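Local coordinates for protein 6-phosphogluconolactonase (Leishmania braziliensis, PDB 3CSS) that probably hydrolyses 6-phosphogluconolactone to 6-phosphogluconate, the second step in the oxidative stage of the pentose phosphate pathway, at residues L63-A68 with D98-D103; D124-V129 with V186-P191; K222-V227 with P259-G264. All coordinates share one frame; numbering follows the deposited sequence.

Interaction 1: residues L63-A68 with D98-D103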
# COMPACT_ATOMS: atom_id res chain seq x y z
N LEU A 63 -13.52 17.48 -2.68
CA LEU A 63 -13.21 16.66 -3.86
C LEU A 63 -13.60 15.20 -3.62
O LEU A 63 -14.12 14.53 -4.51
CB LEU A 63 -11.73 16.77 -4.23
CG LEU A 63 -11.28 18.13 -4.75
CD1 LEU A 63 -9.77 18.16 -4.94
CD2 LEU A 63 -12.01 18.45 -6.05
N LEU A 64 -13.36 14.71 -2.41
CA LEU A 64 -13.64 13.31 -2.06
C LEU A 64 -15.14 13.04 -1.94
O LEU A 64 -15.63 11.99 -2.38
CB LEU A 64 -12.91 12.94 -0.78
CG LEU A 64 -11.40 13.22 -0.77
CD1 LEU A 64 -10.79 12.77 0.55
CD2 LEU A 64 -10.65 12.57 -1.96
N GLN A 65 -15.88 13.99 -1.37
CA GLN A 65 -17.34 13.86 -1.31
C GLN A 65 -17.99 13.92 -2.71
O GLN A 65 -19.12 13.48 -2.90
CB GLN A 65 -17.93 14.86 -0.29
CG GLN A 65 -17.43 14.54 1.13
CD GLN A 65 -17.97 15.43 2.22
OE1 GLN A 65 -18.34 16.58 1.98
NE2 GLN A 65 -18.02 14.89 3.44
N GLN A 66 -17.25 14.46 -3.68
CA GLN A 66 -17.65 14.46 -5.10
C GLN A 66 -17.18 13.20 -5.86
O GLN A 66 -17.26 13.14 -7.09
CB GLN A 66 -17.06 15.69 -5.80
CG GLN A 66 -17.54 17.04 -5.27
CD GLN A 66 -16.57 18.17 -5.60
OE1 GLN A 66 -15.63 17.99 -6.39
NE2 GLN A 66 -16.77 19.34 -4.98
N HIS A 67 -16.66 12.22 -5.11
CA HIS A 67 -16.27 10.92 -5.66
C HIS A 67 -15.05 10.99 -6.59
O HIS A 67 -14.91 10.18 -7.50
CB HIS A 67 -17.46 10.22 -6.37
CG HIS A 67 -18.77 10.36 -5.64
ND1 HIS A 67 -18.98 9.84 -4.38
CD2 HIS A 67 -19.93 10.97 -5.99
CE1 HIS A 67 -20.21 10.11 -3.99
NE2 HIS A 67 -20.81 10.80 -4.95
N ALA A 68 -14.13 11.93 -6.32
CA ALA A 68 -12.90 12.04 -7.12
C ALA A 68 -11.95 10.83 -6.95
O ALA A 68 -11.16 10.54 -7.84
CB ALA A 68 -12.15 13.32 -6.77
N ASP A 98 -15.71 10.53 6.77
CA ASP A 98 -16.46 11.55 6.03
C ASP A 98 -16.37 11.40 4.50
O ASP A 98 -16.74 12.32 3.76
CB ASP A 98 -16.00 12.95 6.47
CG ASP A 98 -16.37 13.25 7.92
OD1 ASP A 98 -17.51 12.92 8.33
OD2 ASP A 98 -15.54 13.82 8.65
N VAL A 99 -15.92 10.23 4.05
CA VAL A 99 -15.90 9.86 2.63
C VAL A 99 -17.11 8.96 2.37
O VAL A 99 -17.42 8.08 3.18
CB VAL A 99 -14.58 9.13 2.23
CG1 VAL A 99 -14.64 8.63 0.79
CG2 VAL A 99 -13.36 10.05 2.41
N PRO A 100 -17.82 9.18 1.25
CA PRO A 100 -18.97 8.33 0.94
C PRO A 100 -18.60 6.85 0.87
O PRO A 100 -17.57 6.50 0.29
CB PRO A 100 -19.46 8.86 -0.42
CG PRO A 100 -18.91 10.24 -0.51
CD PRO A 100 -17.58 10.18 0.20
N SER A 101 -19.43 6.00 1.47
CA SER A 101 -19.17 4.56 1.54
C SER A 101 -19.01 3.97 0.15
O SER A 101 -18.22 3.04 -0.04
CB SER A 101 -20.29 3.81 2.27
OG SER A 101 -20.46 4.29 3.59
N SER A 102 -19.77 4.51 -0.80
CA SER A 102 -19.72 4.07 -2.21
C SER A 102 -18.35 4.23 -2.86
O SER A 102 -18.06 3.56 -3.85
CB SER A 102 -20.76 4.82 -3.05
OG SER A 102 -20.48 6.22 -3.13
N ASP A 103 -17.51 5.10 -2.30
CA ASP A 103 -16.17 5.35 -2.83
C ASP A 103 -15.08 4.53 -2.15
O ASP A 103 -13.90 4.70 -2.46
CB ASP A 103 -15.83 6.83 -2.67
CG ASP A 103 -16.70 7.73 -3.50
OD1 ASP A 103 -17.00 7.38 -4.67
OD2 ASP A 103 -17.10 8.79 -2.99

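Interaction 2: residues D124-V129 with V186-P191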
# COMPACT_ATOMS: atom_id res chain seq x y z
N ASP A 124 -5.51 -20.64 6.12
CA ASP A 124 -6.72 -20.93 5.32
C ASP A 124 -7.77 -19.82 5.37
O ASP A 124 -8.40 -19.47 4.35
CB ASP A 124 -7.38 -22.23 5.77
CG ASP A 124 -6.60 -23.47 5.39
OD1 ASP A 124 -5.55 -23.36 4.71
OD2 ASP A 124 -7.06 -24.57 5.77
N GLY A 125 -7.93 -19.26 6.58
CA GLY A 125 -8.78 -18.10 6.81
C GLY A 125 -8.29 -16.84 6.10
O GLY A 125 -9.09 -16.08 5.57
N ALA A 126 -6.97 -16.62 6.12
CA ALA A 126 -6.37 -15.50 5.38
C ALA A 126 -6.66 -15.61 3.87
O ALA A 126 -7.05 -14.64 3.25
CB ALA A 126 -4.84 -15.42 5.67
N TRP A 127 -6.46 -16.79 3.29
CA TRP A 127 -6.78 -17.01 1.88
C TRP A 127 -8.26 -16.77 1.58
O TRP A 127 -8.58 -16.22 0.53
CB TRP A 127 -6.39 -18.41 1.43
CG TRP A 127 -4.97 -18.53 0.90
CD1 TRP A 127 -4.01 -19.38 1.35
CD2 TRP A 127 -4.38 -17.79 -0.17
NE1 TRP A 127 -2.85 -19.21 0.63
CE2 TRP A 127 -3.05 -18.23 -0.31
CE3 TRP A 127 -4.84 -16.78 -1.03
CZ2 TRP A 127 -2.19 -17.72 -1.27
CZ3 TRP A 127 -3.98 -16.27 -1.98
CH2 TRP A 127 -2.67 -16.74 -2.09
N ALA A 128 -9.14 -17.20 2.47
CA ALA A 128 -10.57 -16.99 2.28
C ALA A 128 -10.87 -15.49 2.15
O ALA A 128 -11.61 -15.07 1.25
CB ALA A 128 -11.36 -17.62 3.41
N VAL A 129 -10.28 -14.68 3.04
CA VAL A 129 -10.43 -13.21 2.98
C VAL A 129 -9.79 -12.62 1.71
O VAL A 129 -10.41 -11.80 1.04
CB VAL A 129 -9.85 -12.53 4.25
CG1 VAL A 129 -9.91 -11.01 4.12
CG2 VAL A 129 -10.59 -12.99 5.50
N VAL A 186 -4.71 -10.53 -4.78
CA VAL A 186 -4.55 -10.37 -3.34
C VAL A 186 -3.90 -11.63 -2.78
O VAL A 186 -4.38 -12.75 -3.03
CB VAL A 186 -5.92 -10.13 -2.62
CG1 VAL A 186 -5.72 -9.88 -1.14
CG2 VAL A 186 -6.68 -9.00 -3.26
N SER A 187 -2.81 -11.45 -2.05
CA SER A 187 -2.09 -12.56 -1.46
C SER A 187 -2.14 -12.43 0.07
O SER A 187 -2.86 -11.59 0.61
CB SER A 187 -0.65 -12.57 -1.96
OG SER A 187 0.03 -13.77 -1.63
N VAL A 188 -1.37 -13.28 0.75
CA VAL A 188 -1.43 -13.41 2.19
C VAL A 188 -0.04 -13.50 2.81
O VAL A 188 0.93 -13.90 2.15
CB VAL A 188 -2.26 -14.66 2.57
CG1 VAL A 188 -3.67 -14.54 2.00
CG2 VAL A 188 -1.58 -15.95 2.10
N SER A 189 0.06 -13.16 4.09
CA SER A 189 1.32 -13.25 4.80
C SER A 189 1.10 -13.17 6.29
O SER A 189 0.08 -12.65 6.73
CB SER A 189 2.21 -12.09 4.42
OG SER A 189 1.59 -10.88 4.82
N PHE A 190 2.09 -13.66 7.02
CA PHE A 190 2.23 -13.38 8.45
C PHE A 190 3.48 -12.49 8.60
O PHE A 190 4.47 -12.65 7.85
CB PHE A 190 2.38 -14.68 9.26
CG PHE A 190 2.09 -14.52 10.72
CD1 PHE A 190 0.77 -14.57 11.17
CD2 PHE A 190 3.11 -14.30 11.65
CE1 PHE A 190 0.46 -14.41 12.50
CE2 PHE A 190 2.82 -14.13 12.99
CZ PHE A 190 1.48 -14.21 13.42
N PRO A 191 3.45 -11.53 9.53
CA PRO A 191 4.63 -10.68 9.67
C PRO A 191 5.91 -11.42 10.00
O PRO A 191 5.90 -12.51 10.57
CB PRO A 191 4.26 -9.71 10.81
CG PRO A 191 3.10 -10.34 11.49
CD PRO A 191 2.38 -11.14 10.45

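Interaction 3: residues K222-V227 with P259-G264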
# COMPACT_ATOMS: atom_id res chain seq x y z
N LYS A 222 16.36 5.83 10.58
CA LYS A 222 17.66 5.25 10.21
C LYS A 222 17.53 3.74 10.00
O LYS A 222 18.27 3.16 9.20
CB LYS A 222 18.71 5.50 11.31
CG LYS A 222 20.13 5.70 10.79
CD LYS A 222 20.69 4.57 9.91
CE LYS A 222 21.50 5.17 8.78
NZ LYS A 222 20.85 6.44 8.34
N ASP A 223 16.61 3.11 10.72
CA ASP A 223 16.44 1.67 10.59
C ASP A 223 15.87 1.24 9.24
O ASP A 223 15.79 0.05 8.98
CB ASP A 223 15.65 1.05 11.75
CG ASP A 223 14.23 1.54 11.85
OD1 ASP A 223 13.78 2.37 11.05
OD2 ASP A 223 13.54 1.08 12.80
N LYS A 224 15.48 2.20 8.40
CA LYS A 224 15.05 1.90 7.04
C LYS A 224 16.11 2.16 5.98
O LYS A 224 15.86 1.89 4.78
CB LYS A 224 13.88 2.76 6.60
CG LYS A 224 12.90 3.08 7.60
CD LYS A 224 12.13 1.96 7.96
CE LYS A 224 10.81 2.55 8.41
NZ LYS A 224 9.99 1.63 9.11
N ASN A 225 17.25 2.73 6.39
CA ASN A 225 18.26 3.15 5.42
C ASN A 225 18.76 1.98 4.58
O ASN A 225 18.93 2.12 3.39
CB ASN A 225 19.40 3.87 6.13
CG ASN A 225 20.46 4.42 5.17
OD1 ASN A 225 21.64 4.12 5.32
ND2 ASN A 225 20.04 5.23 4.20
N TRP A 226 18.97 0.81 5.19
CA TRP A 226 19.47 -0.33 4.42
C TRP A 226 18.46 -0.77 3.38
O TRP A 226 18.81 -1.29 2.31
CB TRP A 226 19.82 -1.49 5.34
CG TRP A 226 18.67 -2.29 5.92
CD1 TRP A 226 18.03 -2.06 7.11
CD2 TRP A 226 18.04 -3.45 5.36
NE1 TRP A 226 17.07 -2.98 7.32
CE2 TRP A 226 17.04 -3.86 6.27
CE3 TRP A 226 18.20 -4.16 4.17
CZ2 TRP A 226 16.22 -4.96 6.03
CZ3 TRP A 226 17.40 -5.27 3.95
CH2 TRP A 226 16.42 -5.65 4.87
N VAL A 227 17.18 -0.58 3.71
CA VAL A 227 16.10 -0.92 2.78
C VAL A 227 16.14 0.02 1.58
O VAL A 227 16.09 -0.40 0.41
CB VAL A 227 14.73 -0.84 3.48
CG1 VAL A 227 13.61 -1.16 2.49
CG2 VAL A 227 14.70 -1.78 4.74
N PRO A 259 15.61 12.23 6.88
CA PRO A 259 17.06 12.22 6.70
C PRO A 259 17.73 10.88 7.06
O PRO A 259 18.66 10.45 6.35
CB PRO A 259 17.53 13.38 7.58
CG PRO A 259 16.33 14.27 7.71
CD PRO A 259 15.16 13.33 7.73
N GLY A 260 17.25 10.22 8.11
CA GLY A 260 17.83 8.92 8.51
C GLY A 260 17.61 7.85 7.47
O GLY A 260 18.54 7.10 7.13
N ALA A 261 16.38 7.75 6.96
CA ALA A 261 16.02 6.77 5.90
C ALA A 261 16.77 7.04 4.59
O ALA A 261 17.19 6.11 3.90
CB ALA A 261 14.49 6.72 5.65
N GLY A 262 16.99 8.32 4.30
CA GLY A 262 17.67 8.71 3.07
C GLY A 262 19.17 8.93 3.15
O GLY A 262 19.76 9.42 2.18
N GLU A 263 19.80 8.59 4.28
CA GLU A 263 21.24 8.85 4.48
C GLU A 263 22.08 8.27 3.35
O GLU A 263 21.93 7.10 2.97
CB GLU A 263 21.71 8.31 5.84
CG GLU A 263 23.17 8.68 6.19
CD GLU A 263 23.48 8.62 7.68
OE1 GLU A 263 22.63 8.19 8.49
OE2 GLU A 263 24.60 9.03 8.06
N GLY A 264 22.94 9.11 2.77
CA GLY A 264 23.85 8.67 1.71
C GLY A 264 23.30 8.64 0.29
O GLY A 264 24.08 8.47 -0.66

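Interaction 1: residues L63-A68 with D98-D103
H67 meets D103 with the edge of its imidazole. ND1 of H67 donates to OD2 of D103 at 2.6 Å in a nearly straight bond (N-H...O 169°), close to the ring plane and onto the syn lone pair of the carboxylate oxygen. The ring and carboxylate planes are nonetheless 59° apart, so the two groups are twisted against each other. P100 CB also lies at the ring edge, and its CG, oblique to the ring, comes 3.7 Å from H67 CE1, while Q65 O sits above the ring centre. The backbone sets up this geometry: H67, with positive phi, is the C-prime residue of a Schellman motif that ends helix 61-65, A68 N bonding to L63 O and H67 N to L64 O. Together, this helix end and the carboxylate would be expected to favour a protonated imidazole. The Q65 side chain is extended beyond CG, chi2 (-178°) setting CD anti to CA; its NE2 bonds to D98 O at 2.9 Å, almost in the amide plane. The carboxylate of D98 turns to H57 instead. Deeper in, L64 CD1 and V99 CG2 approach to 4.2 Å, and both side chains rest on F71 of strand 69-77.

Interaction 2: residues D124-V129 with V186-P191
The chi1 of V188 (-59°) sets CG1 anti to its own carbonyl carbon and leaves CG2 in the crowded position between backbone N and C. W127, whose CB leaves the helix obliquely to the strand, has a chi1 of -89° that places CG beside the backbone N; its indole ends up crossing V188 at about a right angle. CG2 of V188 lies over one face of the ring, 3.6 Å from W127 CE2, and makes a CH-pi contact with the five-membered ring only 21° off its normal. CG1 touches both the benzene part of the indole and the helix backbone, 3.6 Å from A126 O, and also packs on A126 CB at 4.0 Å. Here the helix runs roughly antiparallel to strand 186-189, with the two short axes 7.8 Å apart. That strand is the outermost of the mixed sheet on its side, paired antiparallel with 201-204, and the helix covers one face of this edge in the layered alpha/beta fold of the family. V186 packs on A130, Y133 and L137 further along the helix, and V188 on A130 as well. The six-membered part of the indole reaches beyond V188 to the neighbouring residues of the strand: CZ3 of W127 comes within 3.7 Å of V186 O, and CH2 lies 4.0 Å from S187 OG, obliquely to the ring. The hydroxyl of S187 is hydrogen-bonded to D181, which also touches the indole, and the ring of H184 meets that of W127 at an inclination.

Interaction 3: residues K222-V227 with P259-G264
K222 and G260 bring their backbones to within 4.0 Å, CA to CA, where the 3-10 turn 222-224 leading into helix 225-232 lies against a type I beta turn running from G260 to E263. The principal side chain is N225. Its CG is anti to the backbone N (chi1 -177°), and ND2 gives hydrogen bonds to two carbonyls of the turn: A261 O at 3.0 Å, nearly straight at 173°, and E263 O at 2.9 Å, more bent at 151°. The two acceptors are met differently, for the donor stands above the carbonyl plane of A261 but lies on an in-plane lone pair of E263 O. On the far side of the same amide, OD1 is taken by R229 NE, one helical turn on, and the group is thus gripped at both ends. The contact lies where the neighbouring parallel strands 214-219 and 252-257 of the sheet have run out, and joins the two loops that follow them; helix 225-232 belongs to the beta-alpha-beta crossover between these strands. K224 CB packs on A261 CB at 4.1 Å, whereas K224 NZ turns away to F163 O. At the solvent side, in one of two deposited conformers, K222 NZ bonds to G260 O at 2.7 Å and forms a salt bridge with E263 OE1; the 2.5 Å separation of NZ and OE1 is suspiciously short.

How the interactions relate
The three contacts occupy separate parts of one chain and touch nowhere: the centres of interactions 1 and 2 lie 28 Å apart, those of 2 and 3 30 Å, and those of 1 and 3 36 Å, on opposite sides of the chain's centre. The mixed sheet relates them. Interaction 1 sits at the start of strand 69-77, interaction 2 covers the edge strand 186-189, and interaction 3 lies beyond the ends of strands 214-219 and 252-257. Interactions 2 and 3 come nearest, with about 13 Å between closest atoms. In this family the active site is expected at the C-terminal ends of the parallel strands, the same edge as interaction 3.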